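Local coordinates for protein putative ATP binding component of ABC-transporter (Escherichia coli, PDB 2R5O) that probably serves as the ATP-binding component of an ABC transporter that exports O-antigen polysaccharide, this chain being its C-terminal, carbohydrate-binding domain, at residues T72-K77 against Y139-G144; D85-G90 against R124-S129; P89-K94 against Y102-F107. All blocks are in the same frame, centred on the assembly; numbering follows the deposited sequence. Where two conformers were deposited one is given.

Interaction 1 of 3, residues T72-K77 against Y139-G144; sequences TDFLMK and YLLSFG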
loop_
_atom_site.group_PDB
_atom_site.type_symbol
_atom_site.label_atom_id
_atom_site.label_comp_id
_atom_site.label_asym_id
_atom_site.label_seq_id
_atom_site.Cartn_x
_atom_site.Cartn_y
_atom_site.Cartn_z
ATOM N N THR A 72 1.856 -13.007 4.720
ATOM C CA THR A 72 2.764 -13.938 4.029
ATOM C C THR A 72 4.130 -13.876 4.693
ATOM O O THR A 72 4.582 -12.788 5.069
ATOM C CB THR A 72 2.859 -13.599 2.530
ATOM O OG1 THR A 72 1.554 -13.758 1.974
ATOM C CG2 THR A 72 3.840 -14.456 1.810
ATOM N N ASP A 73 4.749 -15.033 4.857
ATOM C CA ASP A 73 6.096 -15.151 5.399
ATOM C C ASP A 73 7.096 -15.335 4.270
ATOM O O ASP A 73 6.929 -16.210 3.426
ATOM C CB ASP A 73 6.217 -16.353 6.335
ATOM C CG ASP A 73 5.282 -16.307 7.506
ATOM O OD1 ASP A 73 4.939 -15.235 8.026
ATOM O OD2 ASP A 73 4.931 -17.409 7.960
ATOM N N PHE A 74 8.134 -14.508 4.287
ATOM C CA PHE A 74 9.214 -14.512 3.322
ATOM C C PHE A 74 10.485 -14.820 4.090
ATOM O O PHE A 74 10.956 -13.987 4.881
ATOM C CB PHE A 74 9.322 -13.134 2.664
ATOM C CG PHE A 74 8.095 -12.737 1.878
ATOM C CD1 PHE A 74 7.916 -13.156 0.577
ATOM C CD2 PHE A 74 7.103 -11.934 2.439
ATOM C CE1 PHE A 74 6.806 -12.765 -0.141
ATOM C CE2 PHE A 74 6.017 -11.583 1.716
ATOM C CZ PHE A 74 5.874 -11.984 0.414
ATOM N N LEU A 75 11.019 -16.020 3.906
ATOM C CA LEU A 75 12.179 -16.515 4.654
ATOM C C LEU A 75 13.381 -16.652 3.747
ATOM O O LEU A 75 13.255 -17.104 2.598
ATOM C CB LEU A 75 11.896 -17.879 5.298
ATOM C CG LEU A 75 10.739 -17.886 6.302
ATOM C CD1 LEU A 75 9.419 -18.270 5.652
ATOM C CD2 LEU A 75 11.057 -18.774 7.488
ATOM N N MET A 76 14.548 -16.289 4.264
ATOM C CA MET A 76 15.802 -16.446 3.544
ATOM C C MET A 76 16.824 -17.133 4.440
ATOM O O MET A 76 16.894 -16.843 5.627
ATOM C CB MET A 76 16.329 -15.085 3.041
ATOM C CG MET A 76 16.307 -13.960 4.094
ATOM S SD MET A 76 16.989 -12.367 3.590
ATOM C CE MET A 76 18.669 -12.803 3.726
ATOM N N LYS A 77 17.612 -18.042 3.864
ATOM C CA LYS A 77 18.649 -18.769 4.585
ATOM C C LYS A 77 20.005 -18.298 4.089
ATOM O O LYS A 77 20.244 -18.223 2.880
ATOM C CB LYS A 77 18.512 -20.262 4.350
ATOM C CG LYS A 77 19.533 -21.071 5.141
ATOM C CD LYS A 77 19.253 -22.576 5.152
ATOM C CE LYS A 77 19.624 -23.212 3.848
ATOM N NZ LYS A 77 19.735 -24.717 3.938
ATOM N N TYR A 139 4.710 -9.205 -9.235
ATOM C CA TYR A 139 5.643 -8.327 -8.555
ATOM C C TYR A 139 6.990 -9.045 -8.456
ATOM O O TYR A 139 7.090 -10.273 -8.539
ATOM C CB TYR A 139 5.086 -7.969 -7.170
ATOM C CG TYR A 139 3.718 -7.316 -7.261
ATOM C CD1 TYR A 139 3.579 -5.960 -7.497
ATOM C CD2 TYR A 139 2.562 -8.079 -7.190
ATOM C CE1 TYR A 139 2.361 -5.365 -7.609
ATOM C CE2 TYR A 139 1.313 -7.501 -7.292
ATOM C CZ TYR A 139 1.217 -6.126 -7.514
ATOM O OH TYR A 139 -0.000 -5.507 -7.631
ATOM N N LEU A 140 8.026 -8.251 -8.236
ATOM C CA LEU A 140 9.387 -8.722 -8.145
ATOM C C LEU A 140 9.918 -8.557 -6.748
ATOM O O LEU A 140 9.887 -7.441 -6.186
ATOM C CB LEU A 140 10.291 -7.957 -9.102
ATOM C CG LEU A 140 9.885 -7.971 -10.579
ATOM C CD1 LEU A 140 10.778 -7.101 -11.417
ATOM C CD2 LEU A 140 9.856 -9.400 -11.120
ATOM N N LEU A 141 10.403 -9.653 -6.177
ATOM C CA LEU A 141 10.954 -9.686 -4.822
ATOM C C LEU A 141 12.463 -9.840 -4.883
ATOM O O LEU A 141 12.997 -10.609 -5.684
ATOM C CB LEU A 141 10.344 -10.867 -4.049
ATOM C CG LEU A 141 10.882 -11.174 -2.651
ATOM C CD1 LEU A 141 10.593 -10.071 -1.670
ATOM C CD2 LEU A 141 10.304 -12.509 -2.172
ATOM N N SER A 142 13.137 -9.118 -3.993
ATOM C CA SER A 142 14.580 -9.239 -3.734
ATOM C C SER A 142 14.828 -9.614 -2.279
ATOM O O SER A 142 14.150 -9.110 -1.395
ATOM C CB SER A 142 15.260 -7.870 -3.943
ATOM O OG SER A 142 15.000 -7.337 -5.229
ATOM N N PHE A 143 15.828 -10.476 -2.054
ATOM C CA PHE A 143 16.352 -10.749 -0.734
ATOM C C PHE A 143 17.813 -10.310 -0.727
ATOM O O PHE A 143 18.540 -10.614 -1.691
ATOM C CB PHE A 143 16.324 -12.229 -0.392
ATOM C CG PHE A 143 14.987 -12.799 0.018
ATOM C CD1 PHE A 143 14.376 -12.401 1.169
ATOM C CD2 PHE A 143 14.398 -13.806 -0.719
ATOM C CE1 PHE A 143 13.238 -13.008 1.609
ATOM C CE2 PHE A 143 13.220 -14.399 -0.309
ATOM C CZ PHE A 143 12.639 -13.993 0.868
ATOM N N GLY A 144 18.267 -9.656 0.332
ATOM C CA GLY A 144 19.652 -9.246 0.465
ATOM C C GLY A 144 20.175 -9.458 1.862
ATOM O O GLY A 144 19.405 -9.496 2.821
#

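Interaction 2 of 3, residues D85-G90 against R124-S129; sequences DCVVPG and RVFKFS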
loop_
_atom_site.group_PDB
_atom_site.type_symbol
_atom_site.label_atom_id
_atom_site.label_comp_id
_atom_site.label_asym_id
_atom_site.label_seq_id
_atom_site.Cartn_x
_atom_site.Cartn_y
_atom_site.Cartn_z
ATOM N N ASP A 85 29.668 -8.560 13.378
ATOM C CA ASP A 85 28.979 -8.035 14.569
ATOM C C ASP A 85 27.510 -7.652 14.349
ATOM O O ASP A 85 26.708 -7.707 15.286
ATOM C CB ASP A 85 29.726 -6.822 15.133
ATOM C CG ASP A 85 31.121 -7.163 15.624
ATOM O OD1 ASP A 85 31.353 -8.306 16.081
ATOM O OD2 ASP A 85 31.989 -6.263 15.566
ATOM N N CYS A 86 27.155 -7.248 13.124
ATOM C CA CYS A 86 25.831 -6.716 12.841
ATOM C C CYS A 86 25.397 -7.008 11.408
ATOM O O CYS A 86 25.766 -6.292 10.479
ATOM C CB CYS A 86 25.792 -5.209 13.109
ATOM S SG CYS A 86 24.171 -4.418 12.872
ATOM N N VAL A 87 24.645 -8.081 11.223
ATOM C CA VAL A 87 24.196 -8.475 9.885
ATOM C C VAL A 87 22.753 -8.000 9.726
ATOM O O VAL A 87 21.967 -8.015 10.682
ATOM C CB VAL A 87 24.359 -9.974 9.587
ATOM C CG1 VAL A 87 25.820 -10.377 9.812
ATOM C CG2 VAL A 87 23.459 -10.856 10.468
ATOM N N VAL A 88 22.415 -7.604 8.507
ATOM C CA VAL A 88 21.181 -6.908 8.236
ATOM C C VAL A 88 20.576 -7.487 6.962
ATOM O O VAL A 88 20.944 -7.118 5.846
ATOM C CB VAL A 88 21.455 -5.412 8.047
ATOM C CG1 VAL A 88 20.178 -4.668 7.730
ATOM C CG2 VAL A 88 22.094 -4.826 9.325
ATOM N N PRO A 89 19.658 -8.447 7.117
ATOM C CA PRO A 89 18.892 -8.943 5.983
ATOM C C PRO A 89 17.863 -7.924 5.542
ATOM O O PRO A 89 17.392 -7.137 6.358
ATOM C CB PRO A 89 18.208 -10.189 6.522
ATOM C CG PRO A 89 18.143 -9.961 7.977
ATOM C CD PRO A 89 19.339 -9.159 8.365
ATOM N N GLY A 90 17.459 -7.970 4.282
ATOM C CA GLY A 90 16.458 -7.060 3.783
ATOM C C GLY A 90 15.684 -7.614 2.622
ATOM O O GLY A 90 16.093 -8.588 1.984
ATOM N N ARG A 124 21.921 -19.196 9.145
ATOM C CA ARG A 124 20.800 -18.540 9.821
ATOM C C ARG A 124 19.640 -18.379 8.861
ATOM O O ARG A 124 19.833 -18.182 7.672
ATOM C CB ARG A 124 21.195 -17.153 10.315
ATOM C CG ARG A 124 22.387 -17.088 11.229
ATOM C CD ARG A 124 22.080 -17.604 12.610
ATOM N NE ARG A 124 23.278 -17.533 13.459
ATOM C CZ ARG A 124 23.610 -16.500 14.232
ATOM N NH1 ARG A 124 22.851 -15.404 14.297
ATOM N NH2 ARG A 124 24.725 -16.568 14.937
ATOM N N VAL A 125 18.436 -18.393 9.414
ATOM C CA VAL A 125 17.236 -18.096 8.664
ATOM C C VAL A 125 16.644 -16.813 9.227
ATOM O O VAL A 125 16.578 -16.596 10.444
ATOM C CB VAL A 125 16.238 -19.260 8.763
ATOM C CG1 VAL A 125 14.920 -18.890 8.098
ATOM C CG2 VAL A 125 16.835 -20.511 8.128
ATOM N N PHE A 126 16.180 -15.967 8.317
ATOM C CA PHE A 126 15.537 -14.700 8.647
ATOM C C PHE A 126 14.179 -14.639 8.000
ATOM O O PHE A 126 14.029 -15.049 6.851
ATOM C CB PHE A 126 16.406 -13.550 8.140
ATOM C CG PHE A 126 17.825 -13.603 8.650
ATOM C CD1 PHE A 126 18.115 -13.472 10.005
ATOM C CD2 PHE A 126 18.860 -13.868 7.788
ATOM C CE1 PHE A 126 19.436 -13.536 10.461
ATOM C CE2 PHE A 126 20.185 -13.911 8.224
ATOM C CZ PHE A 126 20.464 -13.745 9.553
ATOM N N LYS A 127 13.196 -14.114 8.729
ATOM C CA LYS A 127 11.823 -14.111 8.263
ATOM C C LYS A 127 11.235 -12.711 8.293
ATOM O O LYS A 127 11.228 -12.063 9.348
ATOM C CB LYS A 127 10.984 -15.057 9.137
ATOM C CG LYS A 127 9.504 -15.062 8.761
ATOM C CD LYS A 127 8.716 -16.121 9.488
ATOM C CE LYS A 127 8.379 -15.763 10.889
ATOM N NZ LYS A 127 7.342 -16.755 11.374
ATOM N N PHE A 128 10.681 -12.280 7.163
ATOM C CA PHE A 128 9.893 -11.043 7.073
ATOM C C PHE A 128 8.445 -11.479 6.851
ATOM O O PHE A 128 8.164 -12.212 5.902
ATOM C CB PHE A 128 10.351 -10.185 5.885
ATOM C CG PHE A 128 11.721 -9.601 6.067
ATOM C CD1 PHE A 128 11.856 -8.346 6.608
ATOM C CD2 PHE A 128 12.848 -10.296 5.691
ATOM C CE1 PHE A 128 13.095 -7.792 6.798
ATOM C CE2 PHE A 128 14.101 -9.740 5.881
ATOM C CZ PHE A 128 14.216 -8.508 6.424
ATOM N N SER A 129 7.540 -11.032 7.697
ATOM C CA SER A 129 6.134 -11.405 7.583
ATOM C C SER A 129 5.331 -10.125 7.366
ATOM O O SER A 129 5.431 -9.199 8.164
ATOM C CB SER A 129 5.644 -12.122 8.841
ATOM O OG SER A 129 6.365 -13.310 9.077
#

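Interaction 3 of 3, residues P89-K94 against Y102-F107; sequences PGILIK and YGTNSF. With NA (sodium ion), chain G.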
loop_
_atom_site.group_PDB
_atom_site.type_symbol
_atom_site.label_atom_id
_atom_site.label_comp_id
_atom_site.label_asym_id
_atom_site.label_seq_id
_atom_site.Cartn_x
_atom_site.Cartn_y
_atom_site.Cartn_z
ATOM N N PRO A 89 19.658 -8.447 7.117
ATOM C CA PRO A 89 18.892 -8.943 5.983
ATOM C C PRO A 89 17.863 -7.924 5.542
ATOM O O PRO A 89 17.392 -7.137 6.358
ATOM C CB PRO A 89 18.208 -10.189 6.522
ATOM C CG PRO A 89 18.143 -9.961 7.977
ATOM C CD PRO A 89 19.339 -9.159 8.365
ATOM N N GLY A 90 17.459 -7.970 4.282
ATOM C CA GLY A 90 16.458 -7.060 3.783
ATOM C C GLY A 90 15.684 -7.614 2.622
ATOM O O GLY A 90 16.093 -8.588 1.984
ATOM N N ILE A 91 14.600 -6.923 2.306
ATOM C CA ILE A 91 13.747 -7.256 1.179
ATOM C C ILE A 91 13.374 -5.989 0.396
ATOM O O ILE A 91 13.294 -4.881 0.969
ATOM C CB ILE A 91 12.451 -7.939 1.641
ATOM C CG1 ILE A 91 11.696 -7.125 2.702
ATOM C CG2 ILE A 91 12.734 -9.356 2.091
ATOM C CD1 ILE A 91 10.287 -7.682 2.902
ATOM N N LEU A 92 13.090 -6.177 -0.896
ATOM C CA LEU A 92 12.548 -5.157 -1.790
ATOM C C LEU A 92 11.414 -5.810 -2.584
ATOM O O LEU A 92 11.528 -6.943 -2.987
ATOM C CB LEU A 92 13.589 -4.627 -2.777
ATOM C CG LEU A 92 14.934 -4.162 -2.224
ATOM C CD1 LEU A 92 15.904 -3.926 -3.411
ATOM C CD2 LEU A 92 14.797 -2.903 -1.409
ATOM N N ILE A 93 10.343 -5.046 -2.824
ATOM C CA ILE A 93 9.225 -5.467 -3.653
ATOM C C ILE A 93 8.968 -4.350 -4.657
ATOM O O ILE A 93 8.817 -3.186 -4.274
ATOM C CB ILE A 93 7.970 -5.769 -2.818
ATOM C CG1 ILE A 93 8.253 -6.858 -1.762
ATOM C CG2 ILE A 93 6.816 -6.174 -3.731
ATOM C CD1 ILE A 93 7.097 -7.113 -0.807
ATOM N N LYS A 94 8.881 -4.736 -5.925
ATOM C CA LYS A 94 8.735 -3.793 -7.027
ATOM C C LYS A 94 7.696 -4.318 -8.008
ATOM O O LYS A 94 7.412 -5.516 -8.062
ATOM C CB LYS A 94 10.076 -3.587 -7.744
ATOM C CG LYS A 94 11.198 -3.142 -6.803
ATOM C CD LYS A 94 12.572 -2.890 -7.464
ATOM C CE LYS A 94 12.597 -1.607 -8.238
ATOM N NZ LYS A 94 14.003 -1.320 -8.656
ATOM N N TYR A 102 7.892 -1.344 -1.836
ATOM C CA TYR A 102 8.223 -1.453 -0.406
ATOM C C TYR A 102 9.595 -2.039 -0.252
ATOM O O TYR A 102 9.947 -2.956 -0.969
ATOM C CB TYR A 102 7.231 -2.359 0.304
ATOM C CG TYR A 102 7.520 -2.616 1.770
ATOM C CD1 TYR A 102 7.466 -1.588 2.680
ATOM C CD2 TYR A 102 7.829 -3.900 2.244
ATOM C CE1 TYR A 102 7.673 -1.796 4.015
ATOM C CE2 TYR A 102 8.039 -4.129 3.599
ATOM C CZ TYR A 102 7.943 -3.077 4.500
ATOM O OH TYR A 102 8.101 -3.323 5.840
ATOM N N GLY A 103 10.368 -1.504 0.671
ATOM C CA GLY A 103 11.617 -2.101 1.079
ATOM C C GLY A 103 11.840 -1.889 2.542
ATOM O O GLY A 103 11.408 -0.888 3.115
ATOM N N THR A 104 12.534 -2.843 3.143
ATOM C CA THR A 104 12.903 -2.747 4.546
ATOM C C THR A 104 14.069 -3.664 4.816
ATOM O O THR A 104 14.544 -4.386 3.946
ATOM C CB THR A 104 11.689 -3.053 5.468
ATOM O OG1 THR A 104 12.022 -2.683 6.821
ATOM C CG2 THR A 104 11.269 -4.515 5.407
ATOM N N ASN A 105 14.529 -3.629 6.051
ATOM C CA ASN A 105 15.551 -4.545 6.502
ATOM C C ASN A 105 15.313 -4.824 7.976
ATOM O O ASN A 105 14.383 -4.298 8.568
ATOM C CB ASN A 105 16.950 -4.019 6.163
ATOM C CG ASN A 105 17.312 -2.760 6.892
ATOM O OD1 ASN A 105 16.943 -2.543 8.031
ATOM N ND2 ASN A 105 18.135 -1.934 6.232
ATOM N N SER A 106 16.121 -5.678 8.589
ATOM C CA SER A 106 15.891 -6.067 9.961
ATOM C C SER A 106 15.863 -4.881 10.903
ATOM O O SER A 106 15.105 -4.876 11.881
ATOM C CB SER A 106 16.924 -7.081 10.425
ATOM O OG SER A 106 18.240 -6.605 10.220
ATOM N N PHE A 107 16.757 -3.927 10.667
ATOM C CA PHE A 107 16.877 -2.749 11.505
ATOM C C PHE A 107 15.646 -1.841 11.392
ATOM O O PHE A 107 15.044 -1.450 12.397
ATOM C CB PHE A 107 18.157 -2.012 11.126
ATOM C CG PHE A 107 18.411 -0.797 11.975
ATOM C CD1 PHE A 107 18.811 -0.926 13.302
ATOM C CD2 PHE A 107 18.178 0.461 11.469
ATOM C CE1 PHE A 107 19.043 0.200 14.101
ATOM C CE2 PHE A 107 18.396 1.606 12.280
ATOM C CZ PHE A 107 18.803 1.443 13.589
HETATM NA NA NA G . 7.869 -1.301 7.553
HETATM O O HOH W 1 10.524 -0.615 7.570
HETATM O O HOH W 2 7.614 -2.660 9.873
#

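Interaction 1 of 3, residues T72-K77 against Y139-G144
Met76 and Phe143 meet between the two sheets of an immunoglobulin-like beta-sandwich, one on strand 71-80 and the other on strand 137-147. The axes of segments 72-77 and 139-144 come within 8.6 Å and cross at -40°, the spacing and crossing of layers packed face to face, and the contact is apolar. Met76 CB sits over one face of the Phe143 ring, 4.0 Å from the centroid and 18° off the normal, a CH-pi contact displaced toward the rim. With chi1 at 47°, CG lies between the backbone N and the carbonyl carbon and stays near ring atoms CD1 and CE1. SD then passes 3.6 Å from Phe143 CD1, a Met-aromatic contact oblique to the ring. The bend at chi3 turns CE off the ring to Gly144 O, 3.5 Å away, and the two side chains run past one another in opposing senses. Pro89 of strand 84-95 also packs on Met76. At the far end of the Phe143 ring, CZ lies 3.9 Å from Phe74 CB and 3.6 Å from Leu75 O. Thr72 CG2 covers one face of the Phe74 ring, and Leu141 CD2 comes obliquely to within 3.7 Å of Phe74 CD1.

Interaction 2 of 3, residues D85-G90 against R124-S129
Pro89 rests on the ring of Phe126, a CH-pi contact between strand 84-95 and strand 123-131. Pro89 CG stands 4.0 Å from the ring centroid and 22° off its normal, offset toward the rim. A chi1 of -55° sets Phe126 CG anti to its carbonyl carbon, where it is the ring atom nearest to Pro89 CG, at 3.7 Å. CB of the same proline lies 3.9 Å from Phe126 CD2, so two pyrrolidine carbons share the ring, and the two side chains cross at about a right angle. The other apolar contacts with the rings are looser: Val87 CG2 reaches Phe126 CZ obliquely at 4.3 Å, and Pro89 CB lies 4.2 Å from Phe128 CE2. Backbone atoms meet the second ring. Pro89 O lies in the plane of the Phe128 ring, at its edge, 3.5 Å from CZ, while Gly90 CA approaches the same CZ at 3.8 Å. The second subunit completes the surroundings: its Phe184 packs on Pro89 and Phe126 and makes an edge-to-face contact with Phe128. With the axes of segments 86-90 and 124-129 8.3 Å apart and crossed at -45°, the arrangement is that of facing sheets in an immunoglobulin-like sandwich, consistent with domain swapping at this edge, where a strand of the second subunit pairs antiparallel with Lys127, Phe128 and Ser129 and extends the sheet.

Interaction 3 of 3, residues P89-K94 against Y102-F107
Ile93 N and Tyr102 O form the shortest of five backbone hydrogen bonds, 2.8 Å, in an antiparallel beta hairpin made by strands 84-95 and 100-105. The return bond from Tyr102 N to Ile93 O completes this hydrogen-bonded pair. Ile91 and Thr104 form the next one, with Ile91 N 3.0 Å from Thr104 O and the reverse bond slightly longer. The fifth bond, Ser106 N to Pro89 O, carries the pairing into the first turn of helix 106-109. It is bent at the hydrogen, 142°, although the donor stands nearly in line with the carbonyl. Asn105 is the N-cap of that helix, and its OD1 accepts from Leu108 N.

On the sheet face bearing Ile91, Ile93, Tyr102 and Thr104, Tyr102 is the long side chain. Its OH binds a sodium ion at 2.7 Å, with the metal at the edge of the ring and in its plane. Two waters are also ligands, one of them hydrogen-bonded to Thr104 OG1, and Asp179 of the second subunit shares the ion. The same hydroxyl is hydrogen-bonded to Ser182 N of that subunit, so Tyr102 OH meets both the ion and the second subunit, and the sodium lies at the interface.

Gly90 and Gly103 sit in the non-hydrogen-bonded pairs. Gly90 CA comes 3.8 Å from Asn105 CA and 3.3 Å from Thr104 O, while Leu92 CD2 packs against Gly103 CA. Gly103 CA also makes a CA-H...O contact with Ile91 O, at 3.2 Å.

Farther out, the side chains of Ile91 and Thr104 run next to each other in the same sense. Chi1 of 54° puts Ile91 CG1 between the backbone N and the carbonyl carbon, 3.8 Å from Thr104 CG2. At the helix end, Ser106 OG packs 3.3 Å from Pro89 CD.

How the interactions relate
From the N terminus, strand 71-80 comes first, and its partner in interaction 1 arrives only with strand 137-147, closing the longest loop of the three. Within that loop lie the other two, both beginning on strand 84-95 and sharing Pro89 and Gly90. Interaction 3 closes first, as a short hairpin; interaction 2 closes later, when the chain crosses to strand 123-131. Interactions 1 and 2 bridge the two sheets, whereas interaction 3 stays within one. Backbone pairing unites them: Phe74 N bonds to Phe128 O in one sheet, and Gly90 N to Gly144 O in the other. Interactions 2 and 3 also both touch the second subunit.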